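Long-range contacts in endonuclease Bse634IR (Geobacillus stearothermophilus, PDB 3V20), which probably cuts DNA as a metal-binding restriction endonuclease of the Cfr10I/Bse634I family, a member of the PD-(D/E)XK clan of nucleases: residues A[6-11]-A[55-60]; A[99-104]-A[147-152]; A[110-115]-A[143-148]. The protein carries 1 engineered substitution. All coordinates share one frame; numbering follows the deposited sequence.

Contact 1. Residues A[6-11]-A[55-60]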
loop_
_atom_site.group_PDB
_atom_site.type_symbol
_atom_site.label_atom_id
_atom_site.label_comp_id
_atom_site.label_asym_id
_atom_site.label_seq_id
_atom_site.Cartn_x
_atom_site.Cartn_y
_atom_site.Cartn_z
ATOM N N THR A 6 -4.620 36.385 -12.297
ATOM C CA THR A 6 -5.602 36.075 -13.347
ATOM C C THR A 6 -5.007 35.537 -14.647
ATOM O O THR A 6 -5.711 34.878 -15.417
ATOM C CB THR A 6 -6.491 37.292 -13.686
ATOM O OG1 THR A 6 -5.680 38.472 -13.765
ATOM C CG2 THR A 6 -7.572 37.475 -12.628
ATOM N N ASN A 7 -3.728 35.823 -14.889
ATOM C CA ASN A 7 -3.045 35.341 -16.091
ATOM C C ASN A 7 -2.053 34.178 -15.847
ATOM O O ASN A 7 -1.243 33.840 -16.716
ATOM C CB ASN A 7 -2.397 36.505 -16.845
ATOM C CG ASN A 7 -3.432 37.507 -17.379
ATOM O OD1 ASN A 7 -4.071 38.242 -16.614
ATOM N ND2 ASN A 7 -3.597 37.533 -18.698
ATOM N N SER A 8 -2.144 33.570 -14.665
ATOM C CA SER A 8 -1.387 32.371 -14.337
ATOM C C SER A 8 -1.856 31.177 -15.158
ATOM O O SER A 8 -2.995 31.122 -15.629
ATOM C CB SER A 8 -1.486 32.056 -12.838
ATOM O OG SER A 8 -1.182 30.697 -12.562
ATOM N N ASN A 9 -0.955 30.222 -15.324
ATOM C CA ASN A 9 -1.253 29.025 -16.079
ATOM C C ASN A 9 -1.121 27.763 -15.238
ATOM O O ASN A 9 -1.039 26.657 -15.780
ATOM C CB ASN A 9 -0.376 28.963 -17.337
ATOM C CG ASN A 9 -0.707 30.067 -18.329
ATOM O OD1 ASN A 9 -1.880 30.374 -18.562
ATOM N ND2 ASN A 9 0.327 30.678 -18.914
ATOM N N CYS A 10 -1.125 27.922 -13.913
ATOM C CA CYS A 10 -1.013 26.767 -13.017
ATOM C C CYS A 10 -2.307 25.953 -12.973
ATOM O O CYS A 10 -2.295 24.786 -12.576
ATOM C CB CYS A 10 -0.574 27.185 -11.612
ATOM S SG CYS A 10 -1.834 28.039 -10.666
ATOM N N VAL A 11 -3.418 26.575 -13.357
ATOM C CA VAL A 11 -4.653 25.840 -13.640
ATOM C C VAL A 11 -5.042 25.973 -15.109
ATOM O O VAL A 11 -4.559 26.858 -15.814
ATOM C CB VAL A 11 -5.844 26.240 -12.721
ATOM C CG1 VAL A 11 -5.602 25.752 -11.294
ATOM C CG2 VAL A 11 -6.118 27.745 -12.771
ATOM N N LYS A 55 -4.586 27.716 -5.287
ATOM C CA LYS A 55 -5.853 28.060 -4.635
ATOM C C LYS A 55 -6.212 29.537 -4.784
ATOM O O LYS A 55 -7.385 29.868 -4.889
ATOM C CB LYS A 55 -5.843 27.667 -3.163
ATOM C CG LYS A 55 -6.190 26.209 -2.906
ATOM C CD LYS A 55 -6.228 25.918 -1.413
ATOM C CE LYS A 55 -6.375 24.437 -1.158
ATOM N NZ LYS A 55 -6.465 24.142 0.281
ATOM N N ASP A 56 -5.201 30.410 -4.798
ATOM C CA ASP A 56 -5.393 31.843 -5.040
ATOM C C ASP A 56 -5.615 32.143 -6.526
ATOM O O ASP A 56 -6.390 33.034 -6.875
ATOM C CB ASP A 56 -4.211 32.660 -4.492
ATOM C CG ASP A 56 -4.136 32.657 -2.956
ATOM O OD1 ASP A 56 -5.152 32.366 -2.293
ATOM O OD2 ASP A 56 -3.045 32.943 -2.409
ATOM N N VAL A 57 -4.944 31.397 -7.401
ATOM C CA VAL A 57 -5.136 31.557 -8.839
ATOM C C VAL A 57 -6.575 31.234 -9.249
ATOM O O VAL A 57 -7.202 32.012 -9.962
ATOM C CB VAL A 57 -4.120 30.712 -9.643
ATOM C CG1 VAL A 57 -4.504 30.631 -11.110
ATOM C CG2 VAL A 57 -2.712 31.293 -9.493
ATOM N N VAL A 58 -7.112 30.107 -8.780
ATOM C CA VAL A 58 -8.487 29.730 -9.114
ATOM C C VAL A 58 -9.515 30.749 -8.568
ATOM O O VAL A 58 -10.433 31.152 -9.279
ATOM C CB VAL A 58 -8.839 28.289 -8.658
ATOM C CG1 VAL A 58 -7.892 27.271 -9.284
ATOM C CG2 VAL A 58 -8.784 28.168 -7.155
ATOM N N LYS A 59 -9.314 31.160 -7.318
ATOM C CA LYS A 59 -10.201 32.052 -6.585
ATOM C C LYS A 59 -10.341 33.414 -7.275
ATOM O O LYS A 59 -11.446 33.933 -7.441
ATOM C CB LYS A 59 -9.672 32.169 -5.150
ATOM C CG LYS A 59 -10.164 33.336 -4.288
ATOM C CD LYS A 59 -9.566 33.155 -2.874
ATOM C CE LYS A 59 -9.574 34.435 -2.032
ATOM N NZ LYS A 59 -8.638 34.314 -0.862
ATOM N N ALA A 60 -9.208 33.960 -7.702
ATOM C CA ALA A 60 -9.148 35.230 -8.408
ATOM C C ALA A 60 -9.683 35.114 -9.830
ATOM O O ALA A 60 -10.146 36.108 -10.403
ATOM C CB ALA A 60 -7.722 35.735 -8.426
#
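Val57 points from helix 43-61 toward the loop 6-11, and Ser8, Cys10 and Val11 gather round its two methyl groups. CG1 of Val57 lies anti to its own backbone N (chi1 167°) while CG2 lies beside that N, a spread that sends CG2 to Cys10 and CG1 to Val11, with Ser8 touching both. Val57 CG2 rests 3.6 Å from Cys10 SG, and Val57 CG1 meets Val11 CG2 at 3.7 Å. Ser8 leans over the fork between them, its CB near both methyls and its OG 3.5 Å from Val57 CG2. The Val11 and Val57 side chains run past one another in opposing senses. Toward Val58 the geometry changes: the side chains of Val11 and Val58 stand nearly perpendicular, and Val11 CG1 comes to 3.4 Å from Val58 CG1, a tight methyl-to-methyl approach. Nearer the N terminus the packing thins out to Thr6 CG2, 3.7 Å from the carbonyl O of Ala60, where both residues are exposed.

The loop holds its own shape through an ST turn, in which Cys10 N donates to Ser8 OG over 3.1 Å and almost straight (173°). Glu32 braces the same turn, one carboxylate oxygen hydrogen-bonded to Ser8 OG and the other to Asn9 N. Cys10 also packs on Tyr53 and Val54, about one turn before Val57 on the same helix.

No hydrogen bond passes between the two segments, and packing of mostly apolar side chains joins them. The Ser8 hydroxyl can lie against valine methyls because its own turn and Glu32 engage it, with Tyr53 OH, earlier on the helix, as a weak further partner; the fit rests on the close contact of Val57, Val58 and Val11 methyls with Cys10 SG and the Ser8 side chain.

Contact 2. Residues A[99-104]-A[147-152]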
loop_
_atom_site.group_PDB
_atom_site.type_symbol
_atom_site.label_atom_id
_atom_site.label_comp_id
_atom_site.label_asym_id
_atom_site.label_seq_id
_atom_site.Cartn_x
_atom_site.Cartn_y
_atom_site.Cartn_z
ATOM N N TYR A 99 28.778 8.763 -9.443
ATOM C CA TYR A 99 27.419 8.538 -8.917
ATOM C C TYR A 99 26.313 9.291 -9.674
ATOM O O TYR A 99 26.453 10.467 -10.005
ATOM C CB TYR A 99 27.336 8.937 -7.441
ATOM C CG TYR A 99 27.922 7.953 -6.465
ATOM C CD1 TYR A 99 27.154 6.915 -5.945
ATOM C CD2 TYR A 99 29.243 8.076 -6.039
ATOM C CE1 TYR A 99 27.698 6.006 -5.037
ATOM C CE2 TYR A 99 29.797 7.177 -5.128
ATOM C CZ TYR A 99 29.026 6.150 -4.634
ATOM O OH TYR A 99 29.581 5.264 -3.736
ATOM N N LEU A 100 25.203 8.600 -9.919
ATOM C CA LEU A 100 23.988 9.213 -10.459
ATOM C C LEU A 100 22.855 8.976 -9.488
ATOM O O LEU A 100 22.699 7.858 -8.993
ATOM C CB LEU A 100 23.606 8.600 -11.813
ATOM C CG LEU A 100 24.454 8.931 -13.035
ATOM C CD1 LEU A 100 23.796 8.342 -14.264
ATOM C CD2 LEU A 100 24.643 10.435 -13.186
ATOM N N ILE A 101 22.074 10.023 -9.224
ATOM C CA ILE A 101 20.833 9.905 -8.464
ATOM C C ILE A 101 19.665 10.289 -9.391
ATOM O O ILE A 101 19.462 11.475 -9.694
ATOM C CB ILE A 101 20.832 10.788 -7.194
ATOM C CG1 ILE A 101 22.022 10.455 -6.292
ATOM C CG2 ILE A 101 19.531 10.639 -6.424
ATOM C CD1 ILE A 101 22.995 11.594 -6.112
ATOM N N ILE A 102 18.918 9.277 -9.835
ATOM C CA ILE A 102 17.940 9.427 -10.921
ATOM C C ILE A 102 16.485 9.305 -10.478
ATOM O O ILE A 102 16.094 8.337 -9.823
ATOM C CB ILE A 102 18.189 8.391 -12.051
ATOM C CG1 ILE A 102 19.665 8.400 -12.475
ATOM C CG2 ILE A 102 17.273 8.676 -13.246
ATOM C CD1 ILE A 102 20.087 7.234 -13.343
ATOM N N LYS A 103 15.686 10.300 -10.840
ATOM C CA LYS A 103 14.247 10.253 -10.633
ATOM C C LYS A 103 13.629 9.386 -11.734
ATOM O O LYS A 103 13.723 9.714 -12.916
ATOM C CB LYS A 103 13.670 11.675 -10.644
ATOM C CG LYS A 103 12.143 11.778 -10.568
ATOM C CD LYS A 103 11.600 11.156 -9.302
ATOM C CE LYS A 103 10.066 10.993 -9.346
ATOM N NZ LYS A 103 9.613 9.919 -10.258
ATOM N N MET A 104 12.996 8.285 -11.337
ATOM C CA MET A 104 12.452 7.312 -12.282
ATOM C C MET A 104 10.983 7.577 -12.624
ATOM O O MET A 104 10.230 8.062 -11.786
ATOM C CB MET A 104 12.604 5.902 -11.729
ATOM C CG MET A 104 14.039 5.487 -11.408
ATOM S SD MET A 104 15.063 5.223 -12.866
ATOM C CE MET A 104 14.481 3.626 -13.438
ATOM N N LEU A 147 13.672 7.073 -6.677
ATOM C CA LEU A 147 15.056 7.424 -6.993
ATOM C C LEU A 147 15.916 6.183 -7.060
ATOM O O LEU A 147 15.793 5.303 -6.216
ATOM C CB LEU A 147 15.661 8.359 -5.938
ATOM C CG LEU A 147 15.122 9.751 -5.614
ATOM C CD1 LEU A 147 15.964 10.315 -4.473
ATOM C CD2 LEU A 147 15.158 10.666 -6.837
ATOM N N LEU A 148 16.777 6.114 -8.073
ATOM C CA LEU A 148 17.841 5.105 -8.130
ATOM C C LEU A 148 19.196 5.758 -7.935
ATOM O O LEU A 148 19.476 6.807 -8.521
ATOM C CB LEU A 148 17.862 4.363 -9.471
ATOM C CG LEU A 148 16.742 3.391 -9.826
ATOM C CD1 LEU A 148 17.172 2.609 -11.045
ATOM C CD2 LEU A 148 16.420 2.432 -8.684
ATOM N N ILE A 149 20.027 5.134 -7.106
ATOM C CA ILE A 149 21.419 5.541 -6.957
ATOM C C ILE A 149 22.329 4.503 -7.627
ATOM O O ILE A 149 22.321 3.324 -7.277
ATOM C CB ILE A 149 21.813 5.810 -5.479
ATOM C CG1 ILE A 149 21.089 7.054 -4.953
ATOM C CG2 ILE A 149 23.298 6.051 -5.356
ATOM C CD1 ILE A 149 19.867 6.740 -4.201
ATOM N N ILE A 150 23.101 4.979 -8.600
ATOM C CA ILE A 150 23.912 4.143 -9.464
ATOM C C ILE A 150 25.358 4.602 -9.395
ATOM O O ILE A 150 25.645 5.799 -9.543
ATOM C CB ILE A 150 23.403 4.225 -10.919
ATOM C CG1 ILE A 150 22.009 3.594 -11.017
ATOM C CG2 ILE A 150 24.366 3.537 -11.878
ATOM C CD1 ILE A 150 21.281 3.918 -12.285
ATOM N N ARG A 151 26.260 3.648 -9.153
ATOM C CA ARG A 151 27.702 3.917 -9.179
ATOM C C ARG A 151 28.375 3.254 -10.387
ATOM O O ARG A 151 28.616 2.040 -10.398
ATOM C CB ARG A 151 28.368 3.470 -7.873
ATOM C CG ARG A 151 29.870 3.658 -7.861
ATOM C CD ARG A 151 30.495 3.350 -6.523
ATOM N NE ARG A 151 31.773 4.048 -6.421
ATOM C CZ ARG A 151 32.394 4.342 -5.283
ATOM N NH1 ARG A 151 31.856 3.991 -4.120
ATOM N NH2 ARG A 151 33.553 4.995 -5.310
ATOM N N GLN A 152 28.662 4.059 -11.403
ATOM C CA GLN A 152 29.322 3.585 -12.617
ATOM C C GLN A 152 29.934 4.774 -13.366
ATOM O O GLN A 152 29.223 5.617 -13.915
ATOM C CB GLN A 152 28.347 2.797 -13.510
ATOM C CG GLN A 152 29.028 1.998 -14.630
ATOM C CD GLN A 152 28.091 1.023 -15.331
ATOM O OE1 GLN A 152 27.455 0.176 -14.698
ATOM N NE2 GLN A 152 28.025 1.122 -16.646
#
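Arg151 lays its side chain across the ring of Tyr99 at one end of the paired strands 99-103 and 147-151. Its CB makes a CH-pi contact over the ring face, 4.3 Å from the Tyr99 ring centroid and 26° off the normal. CG continues above the same face but toward the rim, and CD reaches 3.7 Å from Tyr99 CZ. The chain arrives there because it is extended from CG to NE, with CG anti to the backbone N (chi1 177°). At the tip, Tyr99 CE2 lies 3.7 Å above the guanidinium plane, over its centre, the two planes being 47° apart; NE turns to a salt bridge with Asp98. A serine in place of Tyr99 would probably leave the arginine's aliphatic stem without the ring face it lies on, with Asp98 still holding the guanidinium.

Tyr99 and Arg151 form a non-hydrogen-bonded antiparallel pair; Leu100 with Ile150 and Ile102 with Leu148 are hydrogen-bonded pairs, each with two N-H to O bonds; Ile102 N to Leu148 O spans 2.9 Å. Ile101 and Ile149, also non-hydrogen-bonded, lie side by side with their CG1 atoms 3.8 Å apart, on the face that receives helices 68-93 and 280-291. On the other face Ile102 CD1 meets Ile150 CD1 at 3.7 Å; just past the strand end Met104, bent at chi2 and chi3, brings its CE to 3.7 Å from Leu148 CD1. Strand 99-103 forms one border of the chain's mixed sheet, and its partner continues directly from the calcium ligand Asp146, consistent with the helix-flanked central sheet of PD-(D/E)XK nucleases.

Contact 3. Residues A[110-115]-A[143-148]. Unlike the reference sequence in segment 110-115: Phe110 (reference Leu), Asp111 (reference His). With CA (calcium ion), chain F; nucleotides of chain C.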
loop_
_atom_site.group_PDB
_atom_site.type_symbol
_atom_site.label_atom_id
_atom_site.label_comp_id
_atom_site.label_asym_id
_atom_site.label_seq_id
_atom_site.Cartn_x
_atom_site.Cartn_y
_atom_site.Cartn_z
ATOM N N PHE A 110 8.870 3.355 -18.390
ATOM C CA PHE A 110 10.225 2.822 -18.334
ATOM C C PHE A 110 10.358 1.860 -17.156
ATOM O O PHE A 110 10.606 2.274 -16.018
ATOM C CB PHE A 110 11.230 3.975 -18.226
ATOM C CG PHE A 110 12.659 3.571 -18.432
ATOM C CD1 PHE A 110 13.201 3.522 -19.712
ATOM C CD2 PHE A 110 13.477 3.281 -17.345
ATOM C CE1 PHE A 110 14.534 3.158 -19.910
ATOM C CE2 PHE A 110 14.809 2.914 -17.530
ATOM C CZ PHE A 110 15.338 2.851 -18.814
ATOM N N ASP A 111 10.152 0.575 -17.436
ATOM C CA ASP A 111 10.440 -0.483 -16.469
ATOM C C ASP A 111 11.905 -0.363 -16.046
ATOM O O ASP A 111 12.796 -0.302 -16.890
ATOM C CB ASP A 111 10.165 -1.853 -17.096
ATOM C CG ASP A 111 10.235 -2.997 -16.092
ATOM O OD1 ASP A 111 10.798 -2.827 -14.986
ATOM O OD2 ASP A 111 9.731 -4.095 -16.424
ATOM N N PHE A 112 12.143 -0.317 -14.740
ATOM C CA PHE A 112 13.483 -0.104 -14.191
ATOM C C PHE A 112 14.486 -1.215 -14.562
ATOM O O PHE A 112 15.695 -1.022 -14.462
ATOM C CB PHE A 112 13.413 0.075 -12.663
ATOM C CG PHE A 112 13.838 -1.142 -11.884
ATOM C CD1 PHE A 112 15.052 -1.154 -11.204
ATOM C CD2 PHE A 112 13.029 -2.272 -11.826
ATOM C CE1 PHE A 112 15.459 -2.278 -10.486
ATOM C CE2 PHE A 112 13.431 -3.396 -11.102
ATOM C CZ PHE A 112 14.652 -3.397 -10.441
ATOM N N ARG A 113 13.992 -2.377 -14.974
ATOM C CA ARG A 113 14.888 -3.467 -15.368
ATOM C C ARG A 113 15.583 -3.146 -16.693
ATOM O O ARG A 113 16.561 -3.807 -17.070
ATOM C CB ARG A 113 14.129 -4.790 -15.487
ATOM C CG ARG A 113 13.426 -5.234 -14.212
ATOM C CD ARG A 113 12.372 -6.299 -14.533
ATOM N NE ARG A 113 11.653 -6.767 -13.348
ATOM C CZ ARG A 113 10.670 -6.100 -12.749
ATOM N NH1 ARG A 113 10.289 -4.908 -13.196
ATOM N NH2 ARG A 113 10.074 -6.622 -11.685
ATOM N N LYS A 114 15.079 -2.132 -17.393
ATOM C CA LYS A 114 15.668 -1.711 -18.660
ATOM C C LYS A 114 17.027 -1.027 -18.446
ATOM O O LYS A 114 17.806 -0.875 -19.394
ATOM C CB LYS A 114 14.711 -0.799 -19.442
ATOM C CG LYS A 114 13.344 -1.413 -19.743
ATOM C CD LYS A 114 12.425 -0.441 -20.462
ATOM C CE LYS A 114 12.440 -0.686 -21.965
ATOM N NZ LYS A 114 11.842 0.453 -22.714
ATOM N N ILE A 115 17.307 -0.630 -17.204
ATOM C CA ILE A 115 18.579 0.003 -16.859
ATOM C C ILE A 115 19.772 -0.927 -17.090
ATOM O O ILE A 115 20.857 -0.469 -17.433
ATOM C CB ILE A 115 18.606 0.553 -15.392
ATOM C CG1 ILE A 115 18.619 -0.578 -14.352
ATOM C CG2 ILE A 115 17.445 1.516 -15.150
ATOM C CD1 ILE A 115 18.998 -0.135 -12.936
ATOM N N SER A 143 5.770 -1.217 -8.105
ATOM C CA SER A 143 5.886 0.115 -8.706
ATOM C C SER A 143 7.369 0.481 -8.801
ATOM O O SER A 143 8.155 -0.009 -7.999
ATOM C CB SER A 143 5.082 1.156 -7.910
ATOM O OG SER A 143 5.160 0.942 -6.507
ATOM N N ASN A 144 7.754 1.278 -9.809
ATOM C CA ASN A 144 9.162 1.723 -10.004
ATOM C C ASN A 144 9.679 2.459 -8.768
ATOM O O ASN A 144 8.935 3.245 -8.174
ATOM C CB ASN A 144 9.264 2.677 -11.207
ATOM C CG ASN A 144 9.903 2.043 -12.448
ATOM O OD1 ASN A 144 10.202 0.856 -12.492
ATOM N ND2 ASN A 144 10.113 2.863 -13.471
ATOM N N PRO A 145 10.945 2.223 -8.368
ATOM C CA PRO A 145 11.445 3.036 -7.259
ATOM C C PRO A 145 11.458 4.515 -7.676
ATOM O O PRO A 145 11.662 4.805 -8.866
ATOM C CB PRO A 145 12.880 2.527 -7.056
ATOM C CG PRO A 145 13.010 1.309 -7.879
ATOM C CD PRO A 145 12.011 1.406 -8.971
ATOM N N ASP A 146 11.223 5.431 -6.734
ATOM C CA ASP A 146 11.269 6.874 -7.038
ATOM C C ASP A 146 12.640 7.408 -7.453
ATOM O O ASP A 146 12.742 8.132 -8.449
ATOM C CB ASP A 146 10.731 7.693 -5.876
ATOM C CG ASP A 146 9.261 7.458 -5.647
ATOM O OD1 ASP A 146 8.509 7.375 -6.651
ATOM O OD2 ASP A 146 8.855 7.339 -4.470
ATOM N N LEU A 147 13.672 7.073 -6.677
ATOM C CA LEU A 147 15.056 7.424 -6.993
ATOM C C LEU A 147 15.916 6.183 -7.060
ATOM O O LEU A 147 15.793 5.303 -6.216
ATOM C CB LEU A 147 15.661 8.359 -5.938
ATOM C CG LEU A 147 15.122 9.751 -5.614
ATOM C CD1 LEU A 147 15.964 10.315 -4.473
ATOM C CD2 LEU A 147 15.158 10.666 -6.837
ATOM N N LEU A 148 16.777 6.114 -8.073
ATOM C CA LEU A 148 17.841 5.105 -8.130
ATOM C C LEU A 148 19.196 5.758 -7.935
ATOM O O LEU A 148 19.476 6.807 -8.521
ATOM C CB LEU A 148 17.862 4.363 -9.471
ATOM C CG LEU A 148 16.742 3.391 -9.826
ATOM C CD1 LEU A 148 17.172 2.609 -11.045
ATOM C CD2 LEU A 148 16.420 2.432 -8.684
HETATM CA CA CA F . 6.663 7.502 -3.918
ATOM P P DA C 5 3.840 2.280 -11.393
ATOM O OP1 DA C 5 5.260 2.409 -11.793
ATOM O OP2 DA C 5 3.329 1.033 -10.804
ATOM O "O5'" DA C 5 3.513 3.397 -10.300
ATOM C "C5'" DA C 5 4.015 4.700 -10.514
ATOM C "C4'" DA C 5 3.371 5.671 -9.571
ATOM O "O4'" DA C 5 2.019 5.948 -10.019
ATOM C "C3'" DA C 5 3.320 5.199 -8.119
ATOM O "O3'" DA C 5 4.190 6.020 -7.385
ATOM C "C2'" DA C 5 1.846 5.385 -7.747
ATOM C "C1'" DA C 5 1.244 6.224 -8.883
ATOM N N9 DA C 5 -0.153 5.868 -9.144
ATOM C C8 DA C 5 -0.651 4.603 -9.270
ATOM N N7 DA C 5 -1.939 4.566 -9.495
ATOM C C5 DA C 5 -2.316 5.897 -9.502
ATOM C C6 DA C 5 -3.558 6.531 -9.699
ATOM N N6 DA C 5 -4.692 5.866 -9.915
ATOM N N1 DA C 5 -3.592 7.884 -9.659
ATOM C C2 DA C 5 -2.448 8.551 -9.437
ATOM N N3 DA C 5 -1.233 8.043 -9.243
ATOM C C4 DA C 5 -1.225 6.713 -9.311
ATOM P P DC C 6 4.127 6.209 -5.800
ATOM O OP1 DC C 6 5.470 6.576 -5.344
ATOM O OP2 DC C 6 3.507 5.057 -5.143
ATOM O "O5'" DC C 6 3.194 7.483 -5.696
ATOM C "C5'" DC C 6 3.659 8.757 -6.101
ATOM C "C4'" DC C 6 2.545 9.772 -5.973
ATOM O "O4'" DC C 6 1.418 9.329 -6.751
ATOM C "C3'" DC C 6 1.945 9.944 -4.591
ATOM O "O3'" DC C 6 2.795 10.768 -3.848
ATOM C "C2'" DC C 6 0.613 10.626 -4.939
ATOM C "C1'" DC C 6 0.245 9.986 -6.296
ATOM N N1 DC C 6 -0.830 8.949 -6.272
ATOM C C2 DC C 6 -2.192 9.306 -6.366
ATOM O O2 DC C 6 -2.527 10.507 -6.469
ATOM N N3 DC C 6 -3.139 8.317 -6.342
ATOM C C4 DC C 6 -2.770 7.028 -6.242
ATOM N N4 DC C 6 -3.743 6.098 -6.221
ATOM C C5 DC C 6 -1.379 6.647 -6.145
ATOM C C6 DC C 6 -0.468 7.629 -6.161
HETATM O O HOH W 1 7.221 4.993 -3.001
#
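Beside the calcium site, where the chain enters strand 147-151, Asn144 uses both ends of its amide to hold the loop 110-115. Its ND2 donates to Phe110 O over 2.7 Å (154° at the hydrogen), with the acceptor close to the amide plane, and also bonds Pro105 O. Its OD1 receives Phe112 N at 3.2 Å, in the carbonyl plane and on a lone pair but more bent (138° at the hydrogen). Phe112 then turns its ring almost perpendicular to the amide, the planes being 88° apart. Phe112 CB sits 4.2 Å from Pro145 CD, while Leu148 CD1 approaches the ring at its edge. Ile115 and Leu148 reach toward each other tip to tip, CD1 to CD1 at 3.8 Å.

The 3-10 segment 112-115 and the residue before it are held from within. Asp111 OD1 closes an Asx turn by accepting from Arg113 N, and with its syn lone pair it also takes Arg113 NH1 in a salt bridge. Phe110 and Asp111 differ from the reference sequence (Leu and His), but the bond from Asn144 uses only the Phe110 backbone.

Asn144 faces the DNA as well: its backbone N makes a weak hydrogen bond, 3.4 Å, to OP1 of DA5 of chain C. Two residues on, Asp146 OD2 binds the calcium ion at 2.3 Å. OP1 of DC6 of chain C, 2.1 Å from calcium, a water and Leu197 O share the metal. The Pro145-Asp146 pair is consistent with the PD of the PD-(D/E)XK motif.

Asn144 thus holds the loop with its side chain, while its main chain meets the DA5 phosphate, one nucleotide before the phosphate bound to calcium. The close calcium-phosphate contact is likely to draw electron density from the DC6 phosphate.

Overall arrangement
From the N terminus, contact 1 closes first, as helix 43-61 comes back to the loop 6-11 after the hairpin 11-16/19-24 and helix 26-34. It is finished before the others begin, and its centre lies about 36 Å from that of contact 2 and 34 Å from that of contact 3. After helix 68-93 the chain opens contact 2 at 99-104 and then contact 3 at 110-115. Both close on the 143-152 region and share Leu147 and Leu148, so the loop of contact 3, with helix 118-132, largely nests within that of contact 2. Met104 N and Asp146 O, probably hydrogen-bonded, join them, tying the border of the mixed sheet to the calcium site.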